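Local coordinates for adhesion and penetration protein autotransporter (Haemophilus influenzae, PDB 3SYJ) that promotes bacterial adherence to and invasion of host cells and is probably a serine protease, its secreted passenger domain also mediating bacterial aggregation, at residues R101-K106 / D115-R120; S135-S140 / L253-Y258. All coordinates share one frame; numbering follows the deposited sequence.

Contact 1: residues R101-K106 / D115-R120; sequences RNNYKK and DYHNPR
Asn103 and His117 meet through their side chains. The ring nitrogen ND1 of His117 donates to OD1 of Asn103 over 2.9 Å. The oxygen sits in the ring plane, and the amide and imidazole planes are nearly coplanar, 12° apart. The bond is nevertheless bent at the hydrogen, with an N-H...O angle of 141°. Pro119 covers one face of the imidazole with CG, offset toward the rim. NH1 of Arg101 comes to 3.5 Å from CE1 of His117, the guanidinium turned well away from the ring plane. The backbones form a single bridge at Asn103 and His117. On one side of it Tyr104 N donates to Tyr116 O at 2.9 Å. On the other, Asn118 N reaches Asn102 O at 3.2 Å. CB of Asn102 points toward the other segment, and ND2 returns a nearly straight bond (168°) to Asn118 O at 2.9 Å, with the oxygen in its amide plane. Further out, Tyr77 OH binds NE2 of His117, and Ile329 O takes Arg101 NE. Lys318 O takes Asn103 ND2, which supports OD1 as the acceptor toward His117. In this protease domain, Asp115, two residues before His117, bonds His73 ND1 through OD2, consistent with a charge relay to Ser218. The His117 ring is held at both nitrogens. Its bond to an amide oxygen implies a proton on ND1, and the two bonds together fix the ring's rotation.

Contact 2: residues S135-S140 / L253-Y258; sequences SNMNGS and LVRKSY
Met137 reaches across to Val254 and Arg255, where strand 249-253 of the chymotrypsin-like (clan PA) protease domain passes into helix 256-266. Arg255 is the N-cap residue of that helix. CG of Met137 stands beside its backbone N (chi1 -56°). Bends at chi2 (-62°) and chi3 (-55°) then bring SD and CE to Val254 and Arg255. SD lies 3.3 Å from Val254 O, and CE packs 3.6 Å from CG of Arg255. The two side chains cross at about a right angle. Arg255 is extended from CG to NE, and its NH2 bonds Glu113 O. Leu253 approaches the loop with one methyl branch: CD1 is 3.2 Å from Met137 O and 3.5 Å from Gly139 N. Glycine at 139 presents only backbone to this methyl. At the more exposed end, the Lys256 chain bends at chi2 and chi4, and NZ comes near CB of Ser135. The loop is shaped by an Asx turn, in which Asn136 OD1 accepts from Asn138 N at 2.7 Å. The direct contacts between the segments are van der Waals packing. A water lies within bonding distance of two carbonyls, 3.0 Å from Asn136 O and 2.9 Å from Val254 O.

Overall arrangement
Both contacts belong to the protease domain, and their centres are about 15 Å apart. They follow one another along the chain, yet touch through residues 253-258. Tyr258 OH is 2.7 Å from Asn102 O, and Tyr116 OH is 2.9 Å from Arg255 N, both probable hydrogen bonds. Tyr104 adds a cation-pi contact with Arg255 and an edge-to-face contact with Tyr258. The start of helix 256-266 thus joins the two contacts. Contact 1 holds Asp115 of the putative Ser218-His73-Asp115 triad, and the side chain of His117 is about 10 Å from that of Ser218. Contact 2 lies away from that site, although the side chain of Arg255 comes near the putative triad without touching it.

Contact 1: residues R101-K106 / D115-R120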
loop_
_atom_site.group_PDB
_atom_site.type_symbol
_atom_site.label_atom_id
_atom_site.label_comp_id
_atom_site.label_asym_id
_atom_site.label_seq_id
_atom_site.Cartn_x
_atom_site.Cartn_y
_atom_site.Cartn_z
ATOM N N ARG A 101 -59.108 4.458 49.175
ATOM C CA ARG A 101 -58.102 5.253 49.886
ATOM C C ARG A 101 -57.354 4.457 50.944
ATOM O O ARG A 101 -56.181 4.714 51.208
ATOM C CB ARG A 101 -58.744 6.480 50.539
ATOM C CG ARG A 101 -59.558 7.327 49.583
ATOM C CD ARG A 101 -59.607 8.777 50.023
ATOM N NE ARG A 101 -59.582 9.641 48.851
ATOM C CZ ARG A 101 -58.617 10.512 48.573
ATOM N NH1 ARG A 101 -57.592 10.683 49.395
ATOM N NH2 ARG A 101 -58.698 11.236 47.477
ATOM N N ASN A 102 -58.040 3.495 51.547
ATOM C CA ASN A 102 -57.487 2.725 52.651
ATOM C C ASN A 102 -56.903 3.630 53.730
ATOM O O ASN A 102 -55.729 3.530 54.076
ATOM C CB ASN A 102 -56.445 1.721 52.154
ATOM C CG ASN A 102 -57.049 0.652 51.247
ATOM O OD1 ASN A 102 -58.045 0.023 51.593
ATOM N ND2 ASN A 102 -56.443 0.446 50.087
ATOM N N ASN A 103 -57.745 4.514 54.256
ATOM C CA ASN A 103 -57.380 5.334 55.401
ATOM C C ASN A 103 -57.207 4.457 56.637
ATOM O O ASN A 103 -58.102 3.703 57.012
ATOM C CB ASN A 103 -58.425 6.427 55.651
ATOM C CG ASN A 103 -58.481 7.455 54.528
ATOM O OD1 ASN A 103 -57.464 7.783 53.920
ATOM N ND2 ASN A 103 -59.673 7.969 54.253
ATOM N N TYR A 104 -56.034 4.551 57.248
ATOM C CA TYR A 104 -55.698 3.802 58.453
ATOM C C TYR A 104 -56.717 4.008 59.574
ATOM O O TYR A 104 -57.162 5.125 59.818
ATOM C CB TYR A 104 -54.336 4.277 58.933
ATOM C CG TYR A 104 -53.631 3.364 59.889
ATOM C CD1 TYR A 104 -52.814 2.343 59.424
ATOM C CD2 TYR A 104 -53.738 3.551 61.261
ATOM C CE1 TYR A 104 -52.141 1.521 60.299
ATOM C CE2 TYR A 104 -53.070 2.733 62.145
ATOM C CZ TYR A 104 -52.271 1.721 61.660
ATOM O OH TYR A 104 -51.597 0.901 62.537
ATOM N N LYS A 105 -57.081 2.923 60.250
ATOM C CA LYS A 105 -57.911 3.004 61.445
ATOM C C LYS A 105 -57.093 2.543 62.641
ATOM O O LYS A 105 -56.654 1.395 62.695
ATOM C CB LYS A 105 -59.162 2.128 61.320
ATOM C CG LYS A 105 -60.090 2.179 62.543
ATOM C CD LYS A 105 -61.009 0.959 62.610
ATOM C CE LYS A 105 -62.020 1.039 63.761
ATOM N NZ LYS A 105 -63.247 1.832 63.420
ATOM N N LYS A 106 -56.886 3.442 63.595
ATOM C CA LYS A 106 -56.172 3.113 64.821
ATOM C C LYS A 106 -57.048 2.289 65.762
ATOM O O LYS A 106 -58.162 2.690 66.101
ATOM C CB LYS A 106 -55.725 4.392 65.521
ATOM C CG LYS A 106 -54.770 4.175 66.689
ATOM C CD LYS A 106 -54.404 5.519 67.313
ATOM C CE LYS A 106 -53.459 5.383 68.491
ATOM N NZ LYS A 106 -53.168 6.724 69.078
ATOM N N ASP A 115 -53.159 9.311 60.537
ATOM C CA ASP A 115 -52.882 10.183 59.396
ATOM C C ASP A 115 -51.983 9.407 58.431
ATOM O O ASP A 115 -50.775 9.651 58.335
ATOM C CB ASP A 115 -52.217 11.487 59.845
ATOM C CG ASP A 115 -52.300 12.589 58.796
ATOM O OD1 ASP A 115 -52.921 12.381 57.729
ATOM O OD2 ASP A 115 -51.740 13.676 59.048
ATOM N N TYR A 116 -52.588 8.453 57.732
ATOM C CA TYR A 116 -51.844 7.512 56.912
ATOM C C TYR A 116 -52.824 6.736 56.058
ATOM O O TYR A 116 -53.814 6.221 56.572
ATOM C CB TYR A 116 -51.083 6.546 57.822
ATOM C CG TYR A 116 -50.129 5.612 57.110
ATOM C CD1 TYR A 116 -48.760 5.750 57.264
ATOM C CD2 TYR A 116 -50.598 4.587 56.291
ATOM C CE1 TYR A 116 -47.878 4.898 56.627
ATOM C CE2 TYR A 116 -49.720 3.725 55.646
ATOM C CZ TYR A 116 -48.362 3.890 55.819
ATOM O OH TYR A 116 -47.473 3.053 55.193
ATOM N N HIS A 117 -52.569 6.657 54.757
ATOM C CA HIS A 117 -53.394 5.805 53.898
ATOM C C HIS A 117 -52.624 5.142 52.743
ATOM O O HIS A 117 -51.568 5.623 52.325
ATOM C CB HIS A 117 -54.656 6.539 53.400
ATOM C CG HIS A 117 -54.391 7.625 52.402
ATOM N ND1 HIS A 117 -55.345 8.558 52.054
ATOM C CD2 HIS A 117 -53.285 7.935 51.684
ATOM C CE1 HIS A 117 -54.842 9.392 51.160
ATOM N NE2 HIS A 117 -53.593 9.037 50.918
ATOM N N ASN A 118 -53.168 4.031 52.245
ATOM C CA ASN A 118 -52.552 3.237 51.181
ATOM C C ASN A 118 -53.485 3.065 49.984
ATOM O O ASN A 118 -54.029 1.982 49.772
ATOM C CB ASN A 118 -52.178 1.856 51.709
ATOM C CG ASN A 118 -50.718 1.745 52.077
ATOM O OD1 ASN A 118 -49.840 2.053 51.271
ATOM N ND2 ASN A 118 -50.446 1.283 53.289
ATOM N N PRO A 119 -53.675 4.134 49.197
ATOM C CA PRO A 119 -54.620 4.126 48.077
ATOM C C PRO A 119 -54.342 3.030 47.053
ATOM O O PRO A 119 -53.186 2.722 46.747
ATOM C CB PRO A 119 -54.418 5.500 47.436
ATOM C CG PRO A 119 -53.894 6.357 48.531
ATOM C CD PRO A 119 -53.045 5.449 49.382
ATOM N N ARG A 120 -55.420 2.446 46.539
ATOM C CA ARG A 120 -55.367 1.480 45.450
ATOM C C ARG A 120 -55.736 2.218 44.162
ATOM O O ARG A 120 -56.674 3.017 44.149
ATOM C CB ARG A 120 -56.358 0.343 45.726
ATOM C CG ARG A 120 -56.373 -0.787 44.712
ATOM C CD ARG A 120 -57.541 -1.733 44.972
ATOM N NE ARG A 120 -57.373 -3.011 44.287
ATOM C CZ ARG A 120 -58.375 -3.815 43.934
ATOM N NH1 ARG A 120 -59.631 -3.478 44.199
ATOM N NH2 ARG A 120 -58.121 -4.957 43.308
#

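Contact 2: residues S135-S140 / L253-Y258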
loop_
_atom_site.group_PDB
_atom_site.type_symbol
_atom_site.label_atom_id
_atom_site.label_comp_id
_atom_site.label_asym_id
_atom_site.label_seq_id
_atom_site.Cartn_x
_atom_site.Cartn_y
_atom_site.Cartn_z
ATOM N N SER A 135 -39.163 -2.176 57.000
ATOM C CA SER A 135 -40.087 -3.058 57.709
ATOM C C SER A 135 -40.179 -2.816 59.214
ATOM O O SER A 135 -41.126 -3.262 59.860
ATOM C CB SER A 135 -39.735 -4.515 57.434
ATOM O OG SER A 135 -38.384 -4.763 57.758
ATOM N N ASN A 136 -39.202 -2.110 59.771
ATOM C CA ASN A 136 -39.165 -1.870 61.210
ATOM C C ASN A 136 -39.921 -0.601 61.559
ATOM O O ASN A 136 -39.806 0.406 60.860
ATOM C CB ASN A 136 -37.714 -1.773 61.676
ATOM C CG ASN A 136 -37.555 -1.998 63.173
ATOM O OD1 ASN A 136 -38.297 -1.445 63.984
ATOM N ND2 ASN A 136 -36.559 -2.802 63.542
ATOM N N MET A 137 -40.706 -0.645 62.627
ATOM C CA MET A 137 -41.479 0.525 63.035
ATOM C C MET A 137 -40.762 1.369 64.098
ATOM O O MET A 137 -41.229 2.449 64.470
ATOM C CB MET A 137 -42.871 0.119 63.515
ATOM C CG MET A 137 -43.675 -0.675 62.497
ATOM S SD MET A 137 -44.013 0.229 60.971
ATOM C CE MET A 137 -44.791 1.701 61.607
ATOM N N ASN A 138 -39.621 0.887 64.578
ATOM C CA ASN A 138 -38.822 1.670 65.506
ATOM C C ASN A 138 -37.898 2.649 64.777
ATOM O O ASN A 138 -36.920 2.246 64.144
ATOM C CB ASN A 138 -38.023 0.761 66.437
ATOM C CG ASN A 138 -37.119 1.545 67.385
ATOM O OD1 ASN A 138 -37.475 2.636 67.863
ATOM N ND2 ASN A 138 -35.936 0.993 67.658
ATOM N N GLY A 139 -38.214 3.936 64.876
ATOM C CA GLY A 139 -37.435 4.974 64.229
ATOM C C GLY A 139 -35.941 4.921 64.502
ATOM O O GLY A 139 -35.137 5.249 63.630
ATOM N N SER A 140 -35.560 4.509 65.706
ATOM C CA SER A 140 -34.147 4.430 66.076
ATOM C C SER A 140 -33.340 3.483 65.179
ATOM O O SER A 140 -32.123 3.637 65.042
ATOM C CB SER A 140 -34.000 4.023 67.543
ATOM O OG SER A 140 -34.658 4.952 68.392
ATOM N N LEU A 253 -43.338 6.663 59.809
ATOM C CA LEU A 253 -42.673 5.535 59.163
ATOM C C LEU A 253 -43.672 4.718 58.341
ATOM O O LEU A 253 -44.861 4.706 58.642
ATOM C CB LEU A 253 -41.972 4.651 60.200
ATOM C CG LEU A 253 -40.878 5.320 61.045
ATOM C CD1 LEU A 253 -40.252 4.312 61.997
ATOM C CD2 LEU A 253 -39.803 5.961 60.181
ATOM N N VAL A 254 -43.196 4.049 57.293
ATOM C CA VAL A 254 -44.097 3.270 56.443
ATOM C C VAL A 254 -44.508 1.985 57.145
ATOM O O VAL A 254 -43.736 1.422 57.924
ATOM C CB VAL A 254 -43.474 2.941 55.071
ATOM C CG1 VAL A 254 -43.323 4.216 54.239
ATOM C CG2 VAL A 254 -42.136 2.230 55.250
ATOM N N ARG A 255 -45.719 1.520 56.851
ATOM C CA ARG A 255 -46.301 0.391 57.567
ATOM C C ARG A 255 -46.483 -0.847 56.683
ATOM O O ARG A 255 -47.510 -1.027 56.045
ATOM C CB ARG A 255 -47.608 0.827 58.231
ATOM C CG ARG A 255 -47.398 2.081 59.084
ATOM C CD ARG A 255 -48.667 2.602 59.734
ATOM N NE ARG A 255 -48.454 3.933 60.299
ATOM C CZ ARG A 255 -49.430 4.780 60.602
ATOM N NH1 ARG A 255 -50.690 4.434 60.408
ATOM N NH2 ARG A 255 -49.147 5.975 61.095
ATOM N N LYS A 256 -45.464 -1.698 56.667
ATOM C CA LYS A 256 -45.416 -2.861 55.791
ATOM C C LYS A 256 -46.488 -3.903 56.132
ATOM O O LYS A 256 -47.038 -4.548 55.243
ATOM C CB LYS A 256 -44.028 -3.492 55.878
ATOM C CG LYS A 256 -43.744 -4.595 54.879
ATOM C CD LYS A 256 -42.956 -4.063 53.697
ATOM C CE LYS A 256 -42.120 -5.161 53.046
ATOM N NZ LYS A 256 -41.067 -5.694 53.965
ATOM N N SER A 257 -46.780 -4.071 57.420
ATOM C CA SER A 257 -47.766 -5.057 57.859
ATOM C C SER A 257 -49.175 -4.616 57.531
ATOM O O SER A 257 -50.035 -5.436 57.217
ATOM C CB SER A 257 -47.660 -5.309 59.362
ATOM O OG SER A 257 -46.742 -6.351 59.633
ATOM N N TYR A 258 -49.413 -3.317 57.628
ATOM C CA TYR A 258 -50.716 -2.775 57.292
ATOM C C TYR A 258 -50.931 -2.917 55.802
ATOM O O TYR A 258 -52.005 -3.313 55.354
ATOM C CB TYR A 258 -50.798 -1.311 57.699
ATOM C CG TYR A 258 -52.014 -0.572 57.201
ATOM C CD1 TYR A 258 -53.283 -0.884 57.671
ATOM C CD2 TYR A 258 -51.887 0.467 56.288
ATOM C CE1 TYR A 258 -54.399 -0.189 57.231
ATOM C CE2 TYR A 258 -52.991 1.169 55.846
ATOM C CZ TYR A 258 -54.245 0.837 56.322
ATOM O OH TYR A 258 -55.345 1.532 55.879
HETATM O O HOH W 1 -40.872 1.589 58.303
#